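Local structure of transketolase (Campylobacter jejuni, 3L84) at residues 211-215 / 239-244; 171-176 / 227-233; 48-53 / 75-81. The protein belongs to the transketolase family of thiamine diphosphate-binding enzymes and is built from several alpha/beta domains in a chain that pairs as a dimer. One frame throughout, in Å; residues are numbered along the deposited sequence.

Contact 1: residues 211-215 / 239-244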
# COMPACT_ATOMS: atom_id res chain seq x y z
N SER A 211 3.87 27.43 -16.74
CA SER A 211 2.52 27.68 -16.29
C SER A 211 1.74 28.37 -17.39
O SER A 211 2.16 29.46 -17.85
CB SER A 211 2.53 28.58 -15.06
OG SER A 211 3.18 27.90 -13.97
N ILE A 212 0.65 27.75 -17.84
CA ILE A 212 -0.15 28.22 -18.97
C ILE A 212 -1.65 28.21 -18.69
O ILE A 212 -2.13 27.57 -17.73
CB ILE A 212 0.07 27.35 -20.24
CG1 ILE A 212 -0.48 25.93 -20.08
CG2 ILE A 212 1.56 27.34 -20.63
CD1 ILE A 212 -0.44 25.13 -21.36
N ASN A 213 -2.37 28.89 -19.57
CA ASN A 213 -3.81 28.78 -19.76
C ASN A 213 -4.03 27.59 -20.69
O ASN A 213 -3.66 27.61 -21.88
CB ASN A 213 -4.36 30.08 -20.37
CG ASN A 213 -5.85 30.04 -20.66
OD1 ASN A 213 -6.46 29.01 -20.71
ND2 ASN A 213 -6.43 31.24 -20.85
N GLY A 214 -4.63 26.55 -20.14
CA GLY A 214 -4.89 25.31 -20.88
C GLY A 214 -5.99 25.38 -21.90
O GLY A 214 -6.30 24.35 -22.53
N HIS A 215 -6.58 26.56 -22.11
CA HIS A 215 -7.55 26.78 -23.19
C HIS A 215 -7.06 27.74 -24.25
O HIS A 215 -7.84 28.14 -25.13
CB HIS A 215 -8.91 27.24 -22.63
CG HIS A 215 -9.45 26.29 -21.62
ND1 HIS A 215 -9.68 24.96 -21.91
CD2 HIS A 215 -9.77 26.43 -20.31
CE1 HIS A 215 -10.11 24.34 -20.83
NE2 HIS A 215 -10.19 25.22 -19.85
N LYS A 239 -3.75 25.64 -16.38
CA LYS A 239 -4.98 26.04 -15.71
C LYS A 239 -6.16 25.82 -16.64
O LYS A 239 -6.18 26.35 -17.75
CB LYS A 239 -4.88 27.50 -15.30
CG LYS A 239 -6.02 27.93 -14.40
CD LYS A 239 -5.72 29.25 -13.69
CE LYS A 239 -6.91 29.70 -12.87
NZ LYS A 239 -8.13 29.84 -13.73
N THR A 240 -7.13 25.02 -16.21
CA THR A 240 -8.28 24.69 -17.05
C THR A 240 -9.55 24.85 -16.24
O THR A 240 -9.56 25.03 -14.99
CB THR A 240 -8.25 23.25 -17.60
OG1 THR A 240 -8.45 22.35 -16.52
CG2 THR A 240 -6.99 22.95 -18.30
N THR A 241 -10.65 24.90 -16.98
CA THR A 241 -11.99 24.92 -16.43
C THR A 241 -12.57 23.51 -16.63
O THR A 241 -12.68 23.04 -17.76
CB THR A 241 -12.85 25.94 -17.15
OG1 THR A 241 -12.32 27.26 -16.89
CG2 THR A 241 -14.28 25.87 -16.68
N ILE A 242 -12.92 22.84 -15.55
CA ILE A 242 -13.54 21.53 -15.70
C ILE A 242 -14.87 21.73 -16.46
O ILE A 242 -15.56 22.72 -16.29
CB ILE A 242 -13.74 20.79 -14.37
CG1 ILE A 242 -13.98 19.30 -14.64
CG2 ILE A 242 -14.85 21.40 -13.49
CD1 ILE A 242 -14.04 18.46 -13.37
N ALA A 243 -15.15 20.80 -17.36
CA ALA A 243 -16.35 20.88 -18.20
C ALA A 243 -16.37 22.14 -19.07
O ALA A 243 -17.42 22.68 -19.41
CB ALA A 243 -17.62 20.73 -17.36
N LYS A 244 -15.19 22.61 -19.44
CA LYS A 244 -15.09 23.75 -20.37
C LYS A 244 -15.95 23.52 -21.60
O LYS A 244 -15.88 22.47 -22.24
CB LYS A 244 -13.64 23.97 -20.79
CG LYS A 244 -13.40 25.12 -21.79
CD LYS A 244 -13.58 26.51 -21.18
CE LYS A 244 -13.21 27.58 -22.16
NZ LYS A 244 -13.42 28.95 -21.58
O HOH W 1 -7.74 28.62 -18.08

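Contact 2: residues 171-176 / 227-233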
# COMPACT_ATOMS: atom_id res chain seq x y z
N LYS A 171 17.59 12.97 -14.35
CA LYS A 171 17.65 14.01 -15.39
C LYS A 171 16.87 13.53 -16.60
O LYS A 171 17.37 13.48 -17.74
CB LYS A 171 19.10 14.32 -15.74
CG LYS A 171 19.88 14.90 -14.57
CD LYS A 171 21.34 15.19 -14.99
CE LYS A 171 22.06 16.12 -13.99
NZ LYS A 171 21.78 15.87 -12.57
N LEU A 172 15.61 13.18 -16.36
CA LEU A 172 14.76 12.63 -17.42
C LEU A 172 14.19 13.73 -18.31
O LEU A 172 13.00 14.11 -18.21
CB LEU A 172 13.64 11.78 -16.83
CG LEU A 172 14.09 10.57 -16.00
CD1 LEU A 172 12.89 9.76 -15.49
CD2 LEU A 172 15.06 9.65 -16.80
N ASP A 173 15.03 14.20 -19.23
CA ASP A 173 14.69 15.28 -20.15
C ASP A 173 13.95 14.81 -21.39
O ASP A 173 13.88 15.49 -22.41
CB ASP A 173 15.97 16.04 -20.53
CG ASP A 173 16.99 15.17 -21.25
OD1 ASP A 173 16.72 14.00 -21.59
OD2 ASP A 173 18.09 15.70 -21.55
N ASN A 174 13.38 13.62 -21.26
CA ASN A 174 12.42 13.05 -22.19
C ASN A 174 11.01 13.00 -21.63
O ASN A 174 10.09 12.52 -22.30
CB ASN A 174 12.89 11.66 -22.64
CG ASN A 174 13.12 10.68 -21.50
OD1 ASN A 174 13.09 11.04 -20.33
ND2 ASN A 174 13.40 9.41 -21.86
N PHE A 175 10.82 13.51 -20.42
CA PHE A 175 9.54 13.39 -19.69
C PHE A 175 8.85 14.74 -19.59
O PHE A 175 9.43 15.70 -19.07
CB PHE A 175 9.84 12.85 -18.28
CG PHE A 175 8.65 12.72 -17.37
CD1 PHE A 175 7.46 12.18 -17.82
CD2 PHE A 175 8.73 13.15 -16.08
CE1 PHE A 175 6.37 12.03 -16.95
CE2 PHE A 175 7.65 12.99 -15.21
CZ PHE A 175 6.48 12.43 -15.64
N ILE A 176 7.60 14.78 -20.02
CA ILE A 176 6.77 15.97 -20.01
C ILE A 176 5.46 15.63 -19.32
O ILE A 176 4.68 14.83 -19.80
CB ILE A 176 6.55 16.52 -21.44
CG1 ILE A 176 7.87 16.89 -22.10
CG2 ILE A 176 5.62 17.72 -21.39
CD1 ILE A 176 7.78 17.26 -23.58
N ALA A 227 8.98 22.76 -23.61
CA ALA A 227 9.15 21.51 -22.85
C ALA A 227 10.00 20.50 -23.62
O ALA A 227 10.84 19.83 -23.02
CB ALA A 227 7.81 20.92 -22.51
N LYS A 228 9.80 20.41 -24.93
CA LYS A 228 10.54 19.46 -25.76
C LYS A 228 12.04 19.73 -25.83
O LYS A 228 12.81 18.82 -26.12
CB LYS A 228 9.91 19.38 -27.15
CG LYS A 228 8.56 18.69 -27.10
CD LYS A 228 7.67 18.90 -28.27
CE LYS A 228 8.20 18.33 -29.54
NZ LYS A 228 7.56 18.99 -30.78
N LYS A 229 12.44 20.97 -25.53
CA LYS A 229 13.86 21.38 -25.54
C LYS A 229 14.46 21.43 -24.16
O LYS A 229 15.62 21.80 -24.01
CB LYS A 229 14.06 22.75 -26.21
CG LYS A 229 13.60 22.81 -27.62
CD LYS A 229 14.01 24.10 -28.25
CE LYS A 229 13.31 25.30 -27.66
NZ LYS A 229 13.47 26.48 -28.56
N SER A 230 13.69 21.06 -23.14
CA SER A 230 14.15 21.17 -21.75
C SER A 230 15.35 20.25 -21.51
O SER A 230 15.45 19.15 -22.10
CB SER A 230 13.01 20.84 -20.78
OG SER A 230 13.41 21.12 -19.45
N THR A 231 16.25 20.68 -20.65
CA THR A 231 17.32 19.77 -20.17
C THR A 231 16.94 19.07 -18.84
O THR A 231 17.76 18.39 -18.27
CB THR A 231 18.61 20.49 -20.01
OG1 THR A 231 18.41 21.50 -19.03
CG2 THR A 231 19.08 21.07 -21.37
N LYS A 232 15.69 19.25 -18.41
CA LYS A 232 15.15 18.68 -17.19
C LYS A 232 13.84 17.98 -17.52
O LYS A 232 13.22 18.25 -18.54
CB LYS A 232 14.86 19.80 -16.19
CG LYS A 232 16.08 20.49 -15.67
CD LYS A 232 15.70 21.60 -14.71
CE LYS A 232 16.91 22.38 -14.19
NZ LYS A 232 16.68 23.83 -14.34
N PRO A 233 13.39 17.06 -16.65
CA PRO A 233 11.97 16.70 -16.72
C PRO A 233 11.16 17.98 -16.62
O PRO A 233 11.59 18.90 -15.92
CB PRO A 233 11.77 15.75 -15.52
CG PRO A 233 12.89 16.09 -14.57
CD PRO A 233 14.04 16.47 -15.47
O HOH W 2 11.46 17.19 -23.07
O HOH W 3 14.63 17.62 -23.81
O HOH W 4 19.63 16.96 -19.67
O HOH W 5 11.68 16.81 -20.36

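Contact 3: residues 48-53 / 75-81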
# COMPACT_ATOMS: atom_id res chain seq x y z
N HIS A 48 3.80 8.98 -33.46
CA HIS A 48 3.18 7.67 -33.25
C HIS A 48 2.65 7.12 -34.56
O HIS A 48 2.35 7.88 -35.48
CB HIS A 48 2.07 7.77 -32.18
CG HIS A 48 0.86 8.58 -32.54
ND1 HIS A 48 0.86 9.91 -32.92
CD2 HIS A 48 -0.44 8.22 -32.47
CE1 HIS A 48 -0.40 10.31 -33.10
NE2 HIS A 48 -1.20 9.30 -32.81
N ASN A 49 2.56 5.80 -34.63
CA ASN A 49 1.98 5.12 -35.78
C ASN A 49 0.70 4.38 -35.37
O ASN A 49 0.76 3.32 -34.77
CB ASN A 49 2.96 4.14 -36.41
CG ASN A 49 2.41 3.56 -37.68
OD1 ASN A 49 1.24 3.84 -38.04
ND2 ASN A 49 3.24 2.84 -38.42
N PRO A 50 -0.48 4.98 -35.65
CA PRO A 50 -1.74 4.33 -35.29
C PRO A 50 -1.87 2.90 -35.83
O PRO A 50 -2.61 2.11 -35.26
CB PRO A 50 -2.78 5.28 -35.90
CG PRO A 50 -2.12 6.60 -35.97
CD PRO A 50 -0.68 6.26 -36.34
N LYS A 51 -1.22 2.57 -36.94
CA LYS A 51 -1.32 1.23 -37.52
C LYS A 51 -0.24 0.29 -36.97
O LYS A 51 -0.24 -0.90 -37.29
CB LYS A 51 -1.25 1.30 -39.04
CG LYS A 51 -2.32 2.18 -39.67
CD LYS A 51 -3.73 1.75 -39.32
CE LYS A 51 -4.77 2.49 -40.18
NZ LYS A 51 -6.18 2.40 -39.66
N ASN A 52 0.68 0.81 -36.15
CA ASN A 52 1.65 -0.03 -35.42
C ASN A 52 1.91 0.55 -34.04
O ASN A 52 2.90 1.23 -33.80
CB ASN A 52 2.98 -0.25 -36.14
CG ASN A 52 3.89 -1.14 -35.35
OD1 ASN A 52 3.44 -1.82 -34.40
ND2 ASN A 52 5.17 -1.15 -35.66
N PRO A 53 1.02 0.24 -33.11
CA PRO A 53 1.16 0.72 -31.73
C PRO A 53 2.35 0.13 -30.98
O PRO A 53 2.56 0.51 -29.83
CB PRO A 53 -0.17 0.28 -31.08
CG PRO A 53 -1.09 0.13 -32.23
CD PRO A 53 -0.28 -0.42 -33.33
N PHE A 75 -9.69 10.16 -29.07
CA PHE A 75 -8.44 10.46 -29.77
C PHE A 75 -7.91 9.24 -30.53
O PHE A 75 -7.48 9.37 -31.68
CB PHE A 75 -7.42 10.97 -28.77
CG PHE A 75 -6.06 11.18 -29.36
CD1 PHE A 75 -5.86 12.16 -30.31
CD2 PHE A 75 -5.01 10.36 -29.03
CE1 PHE A 75 -4.60 12.33 -30.90
CE2 PHE A 75 -3.75 10.55 -29.61
CZ PHE A 75 -3.57 11.54 -30.53
N LEU A 76 -7.96 8.06 -29.93
CA LEU A 76 -7.47 6.85 -30.64
C LEU A 76 -8.32 6.58 -31.88
O LEU A 76 -7.80 6.28 -32.96
CB LEU A 76 -7.45 5.64 -29.71
CG LEU A 76 -6.51 5.71 -28.53
CD1 LEU A 76 -6.64 4.47 -27.62
CD2 LEU A 76 -5.04 5.87 -28.96
N HIS A 77 -9.64 6.69 -31.75
CA HIS A 77 -10.52 6.49 -32.90
C HIS A 77 -10.23 7.51 -34.01
O HIS A 77 -10.07 7.17 -35.18
CB HIS A 77 -11.99 6.63 -32.49
CG HIS A 77 -12.91 6.51 -33.66
ND1 HIS A 77 -13.64 7.56 -34.18
CD2 HIS A 77 -13.09 5.47 -34.49
CE1 HIS A 77 -14.28 7.13 -35.26
NE2 HIS A 77 -13.95 5.88 -35.48
N LEU A 78 -10.17 8.77 -33.63
CA LEU A 78 -9.95 9.84 -34.61
C LEU A 78 -8.61 9.74 -35.31
O LEU A 78 -8.49 10.10 -36.48
CB LEU A 78 -10.07 11.21 -33.95
CG LEU A 78 -11.49 11.59 -33.55
CD1 LEU A 78 -11.48 12.71 -32.48
CD2 LEU A 78 -12.29 12.04 -34.77
N SER A 79 -7.60 9.27 -34.60
CA SER A 79 -6.24 9.17 -35.14
C SER A 79 -6.01 7.95 -35.99
O SER A 79 -4.91 7.85 -36.60
CB SER A 79 -5.21 9.16 -34.01
OG SER A 79 -5.27 10.38 -33.30
N GLY A 80 -6.96 7.00 -36.06
CA GLY A 80 -6.81 5.85 -36.94
C GLY A 80 -6.38 4.57 -36.28
O GLY A 80 -6.04 3.62 -37.00
N TYR A 81 -6.43 4.49 -34.97
CA TYR A 81 -6.17 3.23 -34.28
C TYR A 81 -7.33 2.29 -34.51
O TYR A 81 -8.40 2.68 -35.00
CB TYR A 81 -5.97 3.48 -32.80
CG TYR A 81 -4.65 4.12 -32.43
CD1 TYR A 81 -4.46 5.47 -32.58
CD2 TYR A 81 -3.60 3.38 -31.90
CE1 TYR A 81 -3.25 6.07 -32.21
CE2 TYR A 81 -2.40 3.96 -31.55
CZ TYR A 81 -2.21 5.28 -31.73
OH TYR A 81 -1.03 5.89 -31.36

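Contact 1: residues 211-215 / 239-244
Lys239 threads its backbone between Ile212 and Gly214, as a parallel beta-bridge partner of Asn213 should. Lys239 N donates to Ile212 O at 2.9 Å with an N-H...O angle of 168°, and Gly214 N returns the favour to Lys239 O. These bonds tie the edge strand 208-213 to the end of strand 234-239. Gly214 suits its tight place because it brings no side chain: its bare CA faces Thr240 CG2 at 4.1 Å, on the side where a CB would point, and there is no room for a side chain there.

The compact half continues at the His215 imidazole, which turns one nitrogen and one face to the neighbouring loop. Thr241 N reaches His215 NE2 at 2.9 Å, almost straight (171°) and close to the ring plane. Over one face lies Lys244, whose CG stands 3.7 Å from the His215 ring centroid in a CH-pi contact. A bend at chi2 (72°) lets the lysine chain, long and apolar until its amine, run across the ring.

The other half is looser and wetter. Lys239 sends its exposed chain away from the contact, and a water joins Asn213 OD1 (3.0 Å) to Lys239 O (2.8 Å). Asn213 is well chosen here, since the same OD1 also accepts from His215 N at 2.8 Å, closing an Asx turn as the strand ends.

Because NE2 of His215 accepts a backbone N-H while ND1 is hydrogen-bonded to Asp37 OD2, the two bonds together fix the ring's rotation and are consistent with a hydrogen on ND1.

Contact 2: residues 171-176 / 227-233
Asp173 presses against the turn that follows helix 217-228. Its CB lies 3.5 Å from Ser230 O and nearly as close to the carbonyl carbon of Thr231, so the first atom simply rests on the turn's backbone. CG carries the carboxylate onward, and its two oxygens divide the work. OD1 forms a salt bridge with Lys131, while OD2 accepts a hydrogen bond from a water that also donates to Thr231 O, 2.7 Å from each of OD2 and Thr231 O. A short acid is apt, touching the turn with its carbon and serving two polar partners at its tip.

No direct hydrogen bond joins the two segments, and waters lie between their backbones instead: one sits 2.8 Å from both Phe175 O and Lys232 O.

Close by, Pro233 CA sits 3.2 Å from Leu172 O. Proline has no N-H to offer this oxygen, which instead accepts from Phe175 N across a tight turn. The pyrrolidine ring supplies a compact apolar surface: its CB meets the edge of the Phe175 ring, 4.0 Å from CD2, the two side chains crossing at roughly a right angle.

Farther along, Ile176 CD1 reaches Ala227 CB at 3.8 Å and Lys228 CG at 3.9 Å. The small alanine lets the helix come close, and the long CD1 branch of isoleucine reaches it.

In the fold, Phe175 and Ile176 open strand 175-181 and send their side chains to opposite sides of the parallel sheet. Phe175 packs on helix 118-137, and Ile176 meets the last turn of helix 217-228, whose chain then runs through Pro233 into strand 234-239, hydrogen-bonded beside strand 175-181.

Contact 3: residues 48-53 / 75-81
Tyr81 lays its ring against Pro50 just beyond a Schellman motif, which closes helix 69-79 in this thiamine diphosphate-binding domain. Pro50 CA stands 3.7 Å from the Tyr81 ring centroid and only 8° off the ring normal, a CH-pi contact over one face. Leu76 CD2 occupies the opposite face, so the phenol is sandwiched between the loop and its own helix. The rigid proline ring, crossing the tyrosine at about a right angle, also brings CB to 3.7 Å from Tyr81 CD1, and Pro53 CG slides past the CD2-CE2 side of the ring.

His48 joins Tyr81 and Phe75 in an aromatic cluster without true stacking. Its ring lies rim to rim with Tyr81, the planes 19° apart, though their closest approach is doubtful, and is slid well aside from Phe75, whose plane is tilted by 30°. A flat side chain suits His48's place, as it can lie near parallel to both. Ser79 OG sits above the Phe75 ring and donates to Phe75 O at 2.9 Å; Ser79 N reaches the same oxygen from the other face of its plane.

Gly80, with positive phi, is the natural residue to end the helix, and Tyr81 N returns to Leu76 O. Within 48-53, an Asx turn at Asn49 holds the start of the beta turn. From there the flexible Lys51 bends at chi2 and sends NZ to Gly80 O, 2.9 Å away in the carbonyl plane. By contrast, Ser79 O is buried with no polar partner and has Pro50 CG beside it at 3.1 Å.

All three contacts belong to the thiamine diphosphate-binding domain, their centres 22 to 26 Å apart and none touching another. Contact 3 comes first in the chain, with one segment before and one after strand 60-63; it joins the loop leading to that strand with the end of helix 69-79, which follows it. Contacts 1 and 2 come later, with alternating segments, and both reach the five-stranded parallel sheet, because strand 208-213, helix 217-228 and strand 234-239 form a beta-alpha-beta crossover that both share. Contact 2 lies where strand 234-239 begins and contact 1 where it ends, their nearest atoms about 9 Å apart, so the two contacts lie near the two ends of that strand.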